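Local coordinates for Mgp-operon protein 3 (Mycoplasma pneumoniae, PDB 6RJ1), which is a surface adhesin, also called P40/P90, that probably acts with the adhesin P1 in attaching the bacterium to sugars on host cells, at residues Asn107-Lys119 with Thr125-Pro137. Residues are numbered along the deposited sequence; the frame is centred on the assembly and turned at random.
Sequences NSQDFASYVLIFK and TWVFERKIKLALP
A classic beta bulge shifts the register of the antiparallel hairpin of strands 114-121 and 125-135, where Ile-117 faces both Glu-129 and Arg-130. The evidence is a one-residue shift: Ile-117 O accepts from Glu-129 N at 2.8 Å and only weakly from Arg-130 N, while Ile-117 N donates to Arg-130 O. Beyond the bulge, Lys-119 and Val-127 form a hydrogen-bonded pair; before it, Val-115 pairs with Ile-132 in the same way. One face of the hairpin carries aromatic rings and lysines. There the edge of Phe-128 meets the face of Phe-118 in a T-shaped stack, centroids 5.7 Å apart and planes at 70°. Lys-131 lays its CD over one face of the Tyr-114 ring, 3.9 Å from the centroid, a CH-pi contact. Lys-133 passes the same tyrosine, its CB 3.7 Å from Tyr-114 CE1; its chain runs extended as far as CE, and a bend at the last torsion (chi4 -87°) then turns NZ to Asp-110. Lys-133 NZ lies 2.9 Å from Asp-110 OD2 and approaches from above the carboxylate plane, a salt bridge. Asp-110 OD1 accepts from Ala-112 N in an Asx turn, which restrains the carboxylate. On the other face, Ile-132 CD1 packs 3.8 Å from Ile-117 CG1, and Val-115 CG2 touches Leu-134 CD2. Beside the bulge, Lys-119 NZ forms a longer salt bridge with Glu-129 OE2, at 3.5 Å. The hairpin lies inside a mixed sheet, between strands 52-59 and 487-492. Charged links thus lie toward both ends of the contact, with backbone bonds and apolar contacts between them.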
loop_
_atom_site.group_PDB
_atom_site.type_symbol
_atom_site.label_atom_id
_atom_site.label_comp_id
_atom_site.label_asym_id
_atom_site.label_seq_id
_atom_site.Cartn_x
_atom_site.Cartn_y
_atom_site.Cartn_z
ATOM N N ASN A 107 -0.267 -25.130 -26.225
ATOM C CA ASN A 107 -0.076 -25.974 -25.042
ATOM C C ASN A 107 -0.817 -25.477 -23.795
ATOM O O ASN A 107 -0.806 -24.275 -23.510
ATOM C CB ASN A 107 1.424 -26.165 -24.739
ATOM C CG ASN A 107 2.175 -27.102 -25.662
ATOM O OD1 ASN A 107 1.665 -28.131 -26.130
ATOM N ND2 ASN A 107 3.430 -26.774 -25.919
ATOM N N SER A 108 -1.435 -26.417 -23.039
ATOM C CA SER A 108 -2.152 -26.144 -21.783
ATOM C C SER A 108 -1.192 -25.533 -20.759
ATOM O O SER A 108 -0.082 -26.051 -20.555
ATOM C CB SER A 108 -2.783 -27.417 -21.220
ATOM O OG SER A 108 -3.358 -27.191 -19.940
ATOM N N GLN A 109 -1.596 -24.390 -20.183
ATOM C CA GLN A 109 -0.793 -23.627 -19.229
ATOM C C GLN A 109 -1.663 -22.820 -18.290
ATOM O O GLN A 109 -2.779 -22.430 -18.647
ATOM C CB GLN A 109 0.223 -22.711 -19.956
ATOM C CG GLN A 109 -0.398 -21.791 -21.007
ATOM C CD GLN A 109 0.601 -21.121 -21.915
ATOM O OE1 GLN A 109 1.442 -20.326 -21.482
ATOM N NE2 GLN A 109 0.507 -21.409 -23.210
ATOM N N ASP A 110 -1.127 -22.564 -17.094
ATOM C CA ASP A 110 -1.745 -21.785 -16.023
ATOM C C ASP A 110 -1.526 -20.268 -16.157
ATOM O O ASP A 110 -2.169 -19.505 -15.435
ATOM C CB ASP A 110 -1.211 -22.267 -14.666
ATOM C CG ASP A 110 0.295 -22.480 -14.580
ATOM O OD1 ASP A 110 1.049 -21.637 -15.118
ATOM O OD2 ASP A 110 0.712 -23.488 -13.984
ATOM N N PHE A 111 -0.600 -19.842 -17.057
ATOM C CA PHE A 111 -0.202 -18.450 -17.316
ATOM C C PHE A 111 0.305 -17.742 -16.046
ATOM O O PHE A 111 0.084 -16.544 -15.865
ATOM C CB PHE A 111 -1.299 -17.636 -18.032
ATOM C CG PHE A 111 -1.817 -18.236 -19.318
ATOM C CD1 PHE A 111 -2.882 -19.120 -19.307
ATOM C CD2 PHE A 111 -1.270 -17.875 -20.547
ATOM C CE1 PHE A 111 -3.378 -19.653 -20.499
ATOM C CE2 PHE A 111 -1.776 -18.403 -21.738
ATOM C CZ PHE A 111 -2.828 -19.283 -21.706
ATOM N N ALA A 112 1.010 -18.497 -15.177
ATOM C CA ALA A 112 1.602 -17.999 -13.937
ATOM C C ALA A 112 2.685 -16.968 -14.242
ATOM O O ALA A 112 3.277 -16.986 -15.323
ATOM C CB ALA A 112 2.208 -19.152 -13.156
ATOM N N SER A 113 2.957 -16.082 -13.288
ATOM C CA SER A 113 4.008 -15.089 -13.431
ATOM C C SER A 113 5.392 -15.735 -13.319
ATOM O O SER A 113 5.563 -16.747 -12.632
ATOM C CB SER A 113 3.846 -13.999 -12.389
ATOM O OG SER A 113 2.589 -13.362 -12.540
ATOM N N TYR A 114 6.371 -15.165 -14.021
ATOM C CA TYR A 114 7.734 -15.685 -14.005
ATOM C C TYR A 114 8.763 -14.621 -13.731
ATOM O O TYR A 114 8.575 -13.452 -14.074
ATOM C CB TYR A 114 8.086 -16.360 -15.344
ATOM C CG TYR A 114 7.454 -17.714 -15.539
ATOM C CD1 TYR A 114 8.064 -18.868 -15.052
ATOM C CD2 TYR A 114 6.255 -17.852 -16.233
ATOM C CE1 TYR A 114 7.484 -20.123 -15.229
ATOM C CE2 TYR A 114 5.661 -19.098 -16.413
ATOM C CZ TYR A 114 6.279 -20.234 -15.910
ATOM O OH TYR A 114 5.684 -21.463 -16.086
ATOM N N VAL A 115 9.867 -15.056 -13.120
ATOM C CA VAL A 115 11.071 -14.271 -12.911
ATOM C C VAL A 115 12.010 -14.885 -13.944
ATOM O O VAL A 115 12.226 -16.104 -13.923
ATOM C CB VAL A 115 11.633 -14.344 -11.467
ATOM C CG1 VAL A 115 13.070 -13.838 -11.408
ATOM C CG2 VAL A 115 10.756 -13.562 -10.504
ATOM N N LEU A 116 12.486 -14.069 -14.895
ATOM C CA LEU A 116 13.363 -14.531 -15.970
ATOM C C LEU A 116 14.794 -14.111 -15.710
ATOM O O LEU A 116 15.037 -12.965 -15.325
ATOM C CB LEU A 116 12.904 -14.004 -17.341
ATOM C CG LEU A 116 11.406 -13.964 -17.616
ATOM C CD1 LEU A 116 11.124 -13.181 -18.846
ATOM C CD2 LEU A 116 10.825 -15.346 -17.753
ATOM N N ILE A 117 15.736 -15.036 -15.929
ATOM C CA ILE A 117 17.163 -14.802 -15.745
ATOM C C ILE A 117 17.840 -14.843 -17.114
ATOM O O ILE A 117 17.644 -15.791 -17.888
ATOM C CB ILE A 117 17.791 -15.826 -14.752
ATOM C CG1 ILE A 117 16.986 -15.942 -13.423
ATOM C CG2 ILE A 117 19.281 -15.552 -14.492
ATOM C CD1 ILE A 117 16.840 -14.657 -12.518
ATOM N N PHE A 118 18.635 -13.804 -17.400
ATOM C CA PHE A 118 19.380 -13.657 -18.643
ATOM C C PHE A 118 20.855 -13.486 -18.337
ATOM O O PHE A 118 21.210 -12.893 -17.319
ATOM C CB PHE A 118 18.874 -12.439 -19.431
ATOM C CG PHE A 118 17.476 -12.565 -19.985
ATOM C CD1 PHE A 118 16.372 -12.180 -19.227
ATOM C CD2 PHE A 118 17.262 -13.033 -21.280
ATOM C CE1 PHE A 118 15.079 -12.285 -19.747
ATOM C CE2 PHE A 118 15.966 -13.133 -21.802
ATOM C CZ PHE A 118 14.885 -12.758 -21.032
ATOM N N LYS A 119 21.709 -14.008 -19.215
ATOM C CA LYS A 119 23.161 -13.889 -19.097
ATOM C C LYS A 119 23.658 -12.990 -20.214
ATOM O O LYS A 119 23.101 -13.035 -21.317
ATOM C CB LYS A 119 23.868 -15.260 -19.110
ATOM C CG LYS A 119 23.853 -16.065 -20.412
ATOM C CD LYS A 119 24.826 -17.241 -20.330
ATOM C CE LYS A 119 24.568 -18.276 -21.398
ATOM N NZ LYS A 119 23.337 -19.085 -21.129
ATOM N N THR A 125 24.308 -7.995 -25.987
ATOM C CA THR A 125 23.111 -8.818 -26.163
ATOM C C THR A 125 22.900 -9.694 -24.933
ATOM O O THR A 125 23.795 -9.799 -24.090
ATOM C CB THR A 125 23.169 -9.630 -27.469
ATOM O OG1 THR A 125 24.256 -10.540 -27.407
ATOM C CG2 THR A 125 23.279 -8.758 -28.716
ATOM N N TRP A 126 21.707 -10.304 -24.825
ATOM C CA TRP A 126 21.334 -11.155 -23.695
ATOM C C TRP A 126 20.824 -12.503 -24.156
ATOM O O TRP A 126 20.035 -12.582 -25.096
ATOM C CB TRP A 126 20.288 -10.458 -22.820
ATOM C CG TRP A 126 20.783 -9.182 -22.214
ATOM C CD1 TRP A 126 20.643 -7.925 -22.721
ATOM C CD2 TRP A 126 21.541 -9.047 -21.008
ATOM N NE1 TRP A 126 21.254 -7.012 -21.898
ATOM C CE2 TRP A 126 21.809 -7.673 -20.833
ATOM C CE3 TRP A 126 22.003 -9.954 -20.039
ATOM C CZ2 TRP A 126 22.524 -7.183 -19.733
ATOM C CZ3 TRP A 126 22.725 -9.471 -18.960
ATOM C CH2 TRP A 126 22.968 -8.100 -18.806
ATOM N N VAL A 127 21.273 -13.563 -23.473
ATOM C CA VAL A 127 20.891 -14.953 -23.725
ATOM C C VAL A 127 20.005 -15.391 -22.560
ATOM O O VAL A 127 20.324 -15.075 -21.413
ATOM C CB VAL A 127 22.160 -15.846 -23.891
ATOM C CG1 VAL A 127 21.826 -17.333 -23.864
ATOM C CG2 VAL A 127 22.896 -15.501 -25.175
ATOM N N PHE A 128 18.883 -16.078 -22.850
ATOM C CA PHE A 128 17.966 -16.567 -21.819
ATOM C C PHE A 128 18.594 -17.750 -21.071
ATOM O O PHE A 128 19.054 -18.700 -21.707
ATOM C CB PHE A 128 16.586 -16.926 -22.423
ATOM C CG PHE A 128 15.606 -17.584 -21.474
ATOM C CD1 PHE A 128 14.942 -16.837 -20.503
ATOM C CD2 PHE A 128 15.347 -18.949 -21.550
ATOM C CE1 PHE A 128 14.051 -17.443 -19.621
ATOM C CE2 PHE A 128 14.450 -19.556 -20.666
ATOM C CZ PHE A 128 13.804 -18.798 -19.713
ATOM N N GLU A 129 18.648 -17.671 -19.734
ATOM C CA GLU A 129 19.204 -18.743 -18.907
ATOM C C GLU A 129 18.096 -19.651 -18.403
ATOM O O GLU A 129 18.049 -20.816 -18.776
ATOM C CB GLU A 129 20.005 -18.185 -17.718
ATOM C CG GLU A 129 21.383 -17.681 -18.070
ATOM C CD GLU A 129 22.482 -18.156 -17.138
ATOM O OE1 GLU A 129 22.398 -17.887 -15.914
ATOM O OE2 GLU A 129 23.433 -18.797 -17.639
ATOM N N ARG A 130 17.205 -19.115 -17.549
ATOM C CA ARG A 130 16.112 -19.867 -16.937
ATOM C C ARG A 130 14.963 -18.985 -16.448
ATOM O O ARG A 130 15.104 -17.763 -16.371
ATOM C CB ARG A 130 16.649 -20.755 -15.784
ATOM C CG ARG A 130 17.397 -20.007 -14.669
ATOM C CD ARG A 130 17.928 -20.936 -13.597
ATOM N NE ARG A 130 16.843 -21.661 -12.929
ATOM C CZ ARG A 130 16.779 -22.984 -12.816
ATOM N NH1 ARG A 130 15.745 -23.553 -12.217
ATOM N NH2 ARG A 130 17.752 -23.750 -13.301
ATOM N N LYS A 131 13.824 -19.622 -16.120
ATOM C CA LYS A 131 12.627 -18.981 -15.569
ATOM C C LYS A 131 12.186 -19.660 -14.274
ATOM O O LYS A 131 12.245 -20.888 -14.169
ATOM C CB LYS A 131 11.481 -18.858 -16.599
ATOM C CG LYS A 131 10.948 -20.162 -17.195
ATOM C CD LYS A 131 9.786 -19.887 -18.149
ATOM C CE LYS A 131 8.963 -21.115 -18.466
ATOM N NZ LYS A 131 9.561 -21.927 -19.557
ATOM N N ILE A 132 11.808 -18.854 -13.272
ATOM C CA ILE A 132 11.351 -19.333 -11.964
ATOM C C ILE A 132 9.871 -18.972 -11.831
ATOM O O ILE A 132 9.512 -17.788 -11.868
ATOM C CB ILE A 132 12.219 -18.785 -10.779
ATOM C CG1 ILE A 132 13.726 -19.085 -10.973
ATOM C CG2 ILE A 132 11.730 -19.306 -9.419
ATOM C CD1 ILE A 132 14.558 -17.894 -11.280
ATOM N N LYS A 133 9.019 -19.996 -11.706
ATOM C CA LYS A 133 7.576 -19.841 -11.567
ATOM C C LYS A 133 7.224 -19.279 -10.193
ATOM O O LYS A 133 7.806 -19.675 -9.182
ATOM C CB LYS A 133 6.898 -21.196 -11.776
ATOM C CG LYS A 133 5.461 -21.131 -12.245
ATOM C CD LYS A 133 5.031 -22.535 -12.570
ATOM C CE LYS A 133 3.627 -22.634 -13.076
ATOM N NZ LYS A 133 2.660 -22.767 -11.958
ATOM N N LEU A 134 6.276 -18.344 -10.158
ATOM C CA LEU A 134 5.836 -17.742 -8.908
ATOM C C LEU A 134 4.557 -18.440 -8.501
ATOM O O LEU A 134 3.462 -18.043 -8.888
ATOM C CB LEU A 134 5.655 -16.223 -9.048
ATOM C CG LEU A 134 6.888 -15.415 -9.466
ATOM C CD1 LEU A 134 6.530 -13.968 -9.649
ATOM C CD2 LEU A 134 8.043 -15.572 -8.466
ATOM N N ALA A 135 4.716 -19.544 -7.780
ATOM C CA ALA A 135 3.615 -20.369 -7.318
ATOM C C ALA A 135 2.776 -19.690 -6.237
ATOM O O ALA A 135 3.299 -18.923 -5.423
ATOM C CB ALA A 135 4.147 -21.693 -6.812
ATOM N N LEU A 136 1.461 -19.976 -6.248
ATOM C CA LEU A 136 0.470 -19.498 -5.295
ATOM C C LEU A 136 0.927 -19.828 -3.850
ATOM O O LEU A 136 1.544 -20.884 -3.645
ATOM C CB LEU A 136 -0.851 -20.251 -5.554
ATOM C CG LEU A 136 -2.021 -19.582 -6.302
ATOM C CD1 LEU A 136 -1.964 -18.082 -6.313
ATOM C CD2 LEU A 136 -2.240 -20.194 -7.640
ATOM N N PRO A 137 0.602 -18.991 -2.826
ATOM C CA PRO A 137 0.978 -19.354 -1.446
ATOM C C PRO A 137 0.244 -20.621 -0.995
ATOM O O PRO A 137 -0.744 -21.005 -1.632
ATOM C CB PRO A 137 0.561 -18.132 -0.631
ATOM C CG PRO A 137 -0.508 -17.496 -1.427
ATOM C CD PRO A 137 -0.153 -17.721 -2.859
#